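Long-range contact in trwC protein (Escherichia coli, PDB 1OMH), which binds plasmid origin-of-transfer DNA through its N-terminal relaxase domain and probably nicks and later rejoins one strand during bacterial conjugation: residues R81-S95 / D157-M169. Numbering follows the deposited sequence.
Sequences RIGLDLTFSAPKSVS and DPQLHTHAVILNM. With SO4 (sulfate ion), chain C; nucleotides of chain A.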
# COMPACT_ATOMS: atom_id res chain seq x y z
N ARG B 81 -11.43 5.56 -14.27
CA ARG B 81 -10.66 5.26 -13.07
C ARG B 81 -11.56 4.57 -12.07
O ARG B 81 -12.69 5.00 -11.83
CB ARG B 81 -10.08 6.56 -12.50
CG ARG B 81 -9.01 7.14 -13.41
CD ARG B 81 -8.54 8.52 -12.96
NE ARG B 81 -7.40 8.96 -13.76
CZ ARG B 81 -6.71 10.07 -13.54
NH1 ARG B 81 -7.05 10.87 -12.53
NH2 ARG B 81 -5.68 10.38 -14.32
N ILE B 82 -11.06 3.49 -11.49
CA ILE B 82 -11.82 2.71 -10.53
C ILE B 82 -11.36 2.93 -9.10
O ILE B 82 -12.05 2.55 -8.16
CB ILE B 82 -11.72 1.21 -10.86
CG1 ILE B 82 -10.28 0.72 -10.68
CG2 ILE B 82 -12.16 0.97 -12.30
CD1 ILE B 82 -10.11 -0.78 -10.89
N GLY B 83 -10.18 3.53 -8.95
CA GLY B 83 -9.68 3.78 -7.62
C GLY B 83 -8.23 4.23 -7.56
O GLY B 83 -7.60 4.54 -8.57
N LEU B 84 -7.71 4.26 -6.34
CA LEU B 84 -6.34 4.67 -6.07
C LEU B 84 -5.80 3.70 -5.04
O LEU B 84 -6.33 3.60 -3.94
CB LEU B 84 -6.33 6.09 -5.51
CG LEU B 84 -4.97 6.66 -5.11
CD1 LEU B 84 -4.05 6.69 -6.34
CD2 LEU B 84 -5.15 8.06 -4.54
N ASP B 85 -4.74 2.99 -5.40
CA ASP B 85 -4.14 2.04 -4.49
C ASP B 85 -2.95 2.66 -3.77
O ASP B 85 -2.01 3.13 -4.40
CB ASP B 85 -3.66 0.79 -5.25
CG ASP B 85 -3.04 -0.26 -4.34
OD1 ASP B 85 -3.15 -0.14 -3.10
OD2 ASP B 85 -2.45 -1.23 -4.86
N LEU B 86 -3.02 2.68 -2.44
CA LEU B 86 -1.92 3.19 -1.64
C LEU B 86 -1.30 1.95 -1.00
O LEU B 86 -1.93 1.30 -0.16
CB LEU B 86 -2.41 4.18 -0.57
CG LEU B 86 -3.03 5.51 -1.00
CD1 LEU B 86 -3.22 6.41 0.22
CD2 LEU B 86 -2.15 6.22 -2.01
N THR B 87 -0.09 1.61 -1.42
CA THR B 87 0.60 0.43 -0.91
C THR B 87 1.62 0.80 0.16
O THR B 87 2.63 1.43 -0.13
CB THR B 87 1.32 -0.31 -2.04
OG1 THR B 87 0.35 -0.73 -3.01
CG2 THR B 87 2.07 -1.52 -1.51
N PHE B 88 1.31 0.41 1.40
CA PHE B 88 2.17 0.66 2.55
C PHE B 88 3.03 -0.57 2.81
O PHE B 88 2.51 -1.66 3.05
CB PHE B 88 1.33 0.90 3.82
CG PHE B 88 0.44 2.11 3.75
CD1 PHE B 88 -0.79 2.05 3.09
CD2 PHE B 88 0.83 3.30 4.35
CE1 PHE B 88 -1.62 3.17 3.04
CE2 PHE B 88 0.00 4.43 4.30
CZ PHE B 88 -1.22 4.36 3.65
N SER B 89 4.35 -0.40 2.80
CA SER B 89 5.26 -1.52 3.05
C SER B 89 6.19 -1.20 4.21
O SER B 89 6.79 -0.13 4.27
CB SER B 89 6.08 -1.80 1.79
OG SER B 89 5.21 -2.08 0.70
N ALA B 90 6.32 -2.15 5.13
CA ALA B 90 7.18 -1.98 6.28
C ALA B 90 8.64 -2.26 5.95
O ALA B 90 8.94 -2.91 4.94
CB ALA B 90 6.72 -2.91 7.39
N PRO B 91 9.56 -1.74 6.77
CA PRO B 91 10.99 -1.96 6.55
C PRO B 91 11.17 -3.47 6.63
O PRO B 91 10.39 -4.15 7.28
CB PRO B 91 11.63 -1.25 7.74
CG PRO B 91 10.69 -0.09 7.97
CD PRO B 91 9.33 -0.74 7.84
N LYS B 92 12.19 -4.01 5.97
CA LYS B 92 12.41 -5.46 5.96
C LYS B 92 12.59 -6.06 7.35
O LYS B 92 12.03 -7.11 7.65
CB LYS B 92 13.61 -5.82 5.08
CG LYS B 92 13.86 -7.32 4.93
CD LYS B 92 12.70 -8.03 4.21
CE LYS B 92 12.52 -7.52 2.78
NZ LYS B 92 11.50 -8.29 2.02
N SER B 93 13.39 -5.41 8.20
CA SER B 93 13.62 -5.92 9.55
C SER B 93 12.30 -6.07 10.29
O SER B 93 12.12 -7.00 11.08
CB SER B 93 14.53 -4.98 10.35
OG SER B 93 13.91 -3.71 10.53
N VAL B 94 11.38 -5.15 10.04
CA VAL B 94 10.08 -5.19 10.69
C VAL B 94 9.29 -6.40 10.19
O VAL B 94 8.68 -7.12 10.99
CB VAL B 94 9.31 -3.87 10.44
CG1 VAL B 94 7.90 -3.96 11.03
CG2 VAL B 94 10.07 -2.72 11.08
N SER B 95 9.32 -6.63 8.88
CA SER B 95 8.61 -7.79 8.33
C SER B 95 9.21 -9.07 8.92
O SER B 95 8.48 -10.02 9.24
CB SER B 95 8.73 -7.83 6.80
OG SER B 95 8.04 -6.75 6.19
N ASP B 157 9.66 -13.67 0.01
CA ASP B 157 10.38 -13.24 1.20
C ASP B 157 9.34 -12.62 2.13
O ASP B 157 8.27 -12.21 1.68
CB ASP B 157 11.40 -12.14 0.88
CG ASP B 157 12.70 -12.68 0.35
OD1 ASP B 157 13.24 -13.62 0.96
OD2 ASP B 157 13.20 -12.14 -0.67
N PRO B 158 9.64 -12.56 3.44
CA PRO B 158 8.67 -11.95 4.36
C PRO B 158 8.56 -10.50 3.87
O PRO B 158 9.59 -9.86 3.63
CB PRO B 158 9.37 -12.04 5.72
CG PRO B 158 10.24 -13.26 5.57
CD PRO B 158 10.80 -13.10 4.17
N GLN B 159 7.34 -10.00 3.73
CA GLN B 159 7.14 -8.65 3.22
C GLN B 159 5.76 -8.15 3.64
O GLN B 159 4.77 -8.32 2.93
CB GLN B 159 7.26 -8.67 1.69
CG GLN B 159 7.14 -7.33 0.97
CD GLN B 159 8.19 -6.32 1.39
OE1 GLN B 159 9.25 -6.68 1.93
NE2 GLN B 159 7.92 -5.05 1.13
N LEU B 160 5.72 -7.53 4.81
CA LEU B 160 4.47 -7.01 5.36
C LEU B 160 4.05 -5.74 4.64
O LEU B 160 4.73 -4.72 4.72
CB LEU B 160 4.65 -6.74 6.86
CG LEU B 160 3.47 -6.21 7.67
CD1 LEU B 160 2.30 -7.19 7.61
CD2 LEU B 160 3.91 -6.02 9.12
N HIS B 161 2.93 -5.81 3.93
CA HIS B 161 2.44 -4.65 3.21
C HIS B 161 0.93 -4.71 3.07
O HIS B 161 0.33 -5.79 3.08
CB HIS B 161 3.09 -4.54 1.82
CG HIS B 161 2.84 -5.71 0.93
ND1 HIS B 161 3.39 -6.95 1.15
CD2 HIS B 161 2.12 -5.82 -0.22
CE1 HIS B 161 3.03 -7.78 0.19
NE2 HIS B 161 2.25 -7.12 -0.66
N THR B 162 0.32 -3.54 2.93
CA THR B 162 -1.12 -3.46 2.79
C THR B 162 -1.49 -2.63 1.58
O THR B 162 -0.94 -1.55 1.36
CB THR B 162 -1.80 -2.81 4.02
OG1 THR B 162 -1.59 -3.62 5.17
CG2 THR B 162 -3.30 -2.65 3.78
N HIS B 163 -2.42 -3.16 0.79
CA HIS B 163 -2.92 -2.47 -0.39
C HIS B 163 -4.19 -1.77 0.06
O HIS B 163 -5.21 -2.42 0.27
CB HIS B 163 -3.28 -3.47 -1.49
CG HIS B 163 -2.09 -4.03 -2.22
ND1 HIS B 163 -1.35 -3.29 -3.11
CD2 HIS B 163 -1.53 -5.26 -2.18
CE1 HIS B 163 -0.38 -4.04 -3.60
NE2 HIS B 163 -0.47 -5.24 -3.05
N ALA B 164 -4.11 -0.45 0.24
CA ALA B 164 -5.27 0.34 0.64
C ALA B 164 -5.92 0.85 -0.64
O ALA B 164 -5.46 1.83 -1.23
CB ALA B 164 -4.83 1.52 1.52
N VAL B 165 -6.97 0.17 -1.07
CA VAL B 165 -7.65 0.56 -2.28
C VAL B 165 -8.74 1.60 -2.03
O VAL B 165 -9.84 1.28 -1.55
CB VAL B 165 -8.27 -0.66 -3.00
CG1 VAL B 165 -8.92 -0.22 -4.31
CG2 VAL B 165 -7.18 -1.70 -3.27
N ILE B 166 -8.42 2.85 -2.34
CA ILE B 166 -9.37 3.94 -2.18
C ILE B 166 -10.24 3.94 -3.43
O ILE B 166 -9.76 4.22 -4.53
CB ILE B 166 -8.67 5.31 -2.07
CG1 ILE B 166 -7.80 5.39 -0.81
CG2 ILE B 166 -9.72 6.42 -2.01
CD1 ILE B 166 -6.59 4.50 -0.82
N LEU B 167 -11.51 3.63 -3.28
CA LEU B 167 -12.39 3.60 -4.44
C LEU B 167 -12.60 5.01 -4.97
O LEU B 167 -12.55 5.99 -4.21
CB LEU B 167 -13.71 2.92 -4.07
CG LEU B 167 -13.43 1.44 -3.78
CD1 LEU B 167 -13.84 1.10 -2.37
CD2 LEU B 167 -14.12 0.57 -4.80
N ASN B 168 -12.82 5.11 -6.28
CA ASN B 168 -13.02 6.40 -6.95
C ASN B 168 -14.40 6.97 -6.65
O ASN B 168 -15.24 7.08 -7.55
CB ASN B 168 -12.83 6.21 -8.45
CG ASN B 168 -12.71 7.51 -9.21
OD1 ASN B 168 -12.61 7.52 -10.44
ND2 ASN B 168 -12.71 8.63 -8.48
N MSE B 169 -14.63 7.35 -5.40
CA MSE B 169 -15.93 7.88 -5.02
C MSE B 169 -15.89 8.64 -3.71
O MSE B 169 -15.11 8.33 -2.82
CB MSE B 169 -16.95 6.75 -4.89
CG MSE B 169 -16.60 5.78 -3.77
SE MSE B 169 -17.82 4.27 -3.72
CE MSE B 169 -17.53 3.69 -5.46
S SO4 C . 1.73 -8.15 -4.27
O1 SO4 C . 0.63 -9.03 -3.81
O2 SO4 C . 3.03 -8.78 -3.97
O3 SO4 C . 1.64 -6.86 -3.58
O4 SO4 C . 1.60 -7.95 -5.73
P DT A 23 15.88 -1.19 1.62
OP1 DT A 23 16.02 -1.44 3.07
OP2 DT A 23 17.09 -1.10 0.77
O5' DT A 23 14.85 -2.24 1.00
C5' DT A 23 15.03 -3.68 1.15
C4' DT A 23 13.68 -4.34 1.38
O4' DT A 23 13.02 -3.61 2.41
C3' DT A 23 12.70 -4.45 0.20
O3' DT A 23 12.41 -5.86 0.15
C2' DT A 23 11.35 -4.17 0.83
C1' DT A 23 11.64 -3.53 2.17
N1 DT A 23 11.19 -2.16 2.50
C2 DT A 23 9.87 -1.83 2.34
O2 DT A 23 9.06 -2.56 1.79
N3 DT A 23 9.52 -0.61 2.86
C4 DT A 23 10.36 0.30 3.49
O4 DT A 23 9.90 1.34 3.95
C5 DT A 23 11.75 -0.09 3.56
C7 DT A 23 12.75 0.83 4.19
C6 DT A 23 12.09 -1.28 3.05
P DC A 16 -7.08 9.01 -17.64
OP1 DC A 16 -6.83 8.24 -18.88
OP2 DC A 16 -6.66 8.45 -16.33
O5' DC A 16 -6.43 10.47 -17.81
C5' DC A 16 -6.20 11.02 -19.11
C4' DC A 16 -5.73 12.45 -19.03
O4' DC A 16 -6.70 13.25 -18.30
C3' DC A 16 -4.41 12.62 -18.26
O3' DC A 16 -3.40 12.88 -19.25
C2' DC A 16 -4.53 14.00 -17.63
C1' DC A 16 -6.01 14.32 -17.69
N1 DC A 16 -6.77 14.90 -16.56
C2 DC A 16 -7.26 16.20 -16.73
O2 DC A 16 -7.08 16.77 -17.81
N3 DC A 16 -7.92 16.80 -15.72
C4 DC A 16 -8.10 16.17 -14.57
N4 DC A 16 -8.75 16.82 -13.60
C5 DC A 16 -7.63 14.83 -14.36
C6 DC A 16 -6.98 14.23 -15.38
P DG A 15 -12.49 10.44 -13.34
OP1 DG A 15 -12.51 9.09 -12.73
OP2 DG A 15 -12.15 11.62 -12.49
O5' DG A 15 -11.44 10.43 -14.54
C5' DG A 15 -11.48 9.46 -15.59
C4' DG A 15 -10.75 10.02 -16.79
O4' DG A 15 -11.27 11.33 -16.99
C3' DG A 15 -9.23 10.17 -16.64
O3' DG A 15 -8.67 9.26 -17.59
C2' DG A 15 -8.94 11.48 -17.37
C1' DG A 15 -10.25 12.22 -17.39
N9 DG A 15 -10.42 13.44 -16.63
C8 DG A 15 -10.69 13.62 -15.29
N7 DG A 15 -11.01 14.85 -14.99
C5 DG A 15 -10.89 15.52 -16.20
C6 DG A 15 -11.11 16.88 -16.53
O6 DG A 15 -11.50 17.79 -15.80
N1 DG A 15 -10.85 17.12 -17.87
C2 DG A 15 -10.44 16.18 -18.78
N2 DG A 15 -10.23 16.59 -20.04
N3 DG A 15 -10.23 14.93 -18.49
C4 DG A 15 -10.48 14.67 -17.19
O HOH W 1 -14.54 2.91 -7.68
O HOH W 2 5.52 -4.47 -1.02
O HOH W 3 9.47 -5.58 4.49
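His163 and Asp85 meet on the metal-site face of two antiparallel strands: ND1 of His163 donates to the syn lone pair of Asp85 OD2 at 2.9 Å, a bent bond (139°) with the acceptor tilted from the imidazole plane and ring and carboxylate planes 47° apart. Asp85 gets there with CG anti to its backbone N (chi1 -179°). Thr87 lies alongside the same imidazole, OG1 3.1 Å from His163 ND1, and Tyr18 stacks on the ring. The far nitrogen, His163 NE2, bonds sulfate O3 at 2.7 Å, and His161 NE2 reaches that same oxygen. Replacing His163 by alanine would probably leave Asp85 OD2 without its imidazole mate, sulfate O3 with one donor fewer and the metal site with one ligand missing. The His161 ring is held by its own strand, ND1 donating to Gln159 O at 2.6 Å, an acceptor that lies in the ring plane. With His150 of strand 145-152, His161 and His163 form the three-histidine site that holds zinc or copper in other structures of this protein; here it is metal-free, with a sulfate hydrogen-bonded to His161 and His163. Strand 158-167 is the middle strand of the five-stranded antiparallel sheet of this relaxase domain, a member of the Rep clan, and 81-89 its neighbour; Leu84, Leu86 and Phe88 exchange paired N-H...O bonds with Ile166, Ala164 and Thr162. On the reverse face Leu86 CG packs against Ile166 CD1 at 3.7 Å, and the edge of the Phe88 ring meets Ala164 CB; helix 104-122 adjoins Phe88. Past the strand end, Lys92 NZ grips Pro158 O and Gln159 OE1, the latter at 2.8 Å, and also salt-bridges a DNA phosphate. The other end of that amide, Gln159 NE2, donates to O2 of thymidine DT23 of chain A at 2.8 Å. Ser95 OG accepts from Leu160 N, tying helix 92-99 to the strand.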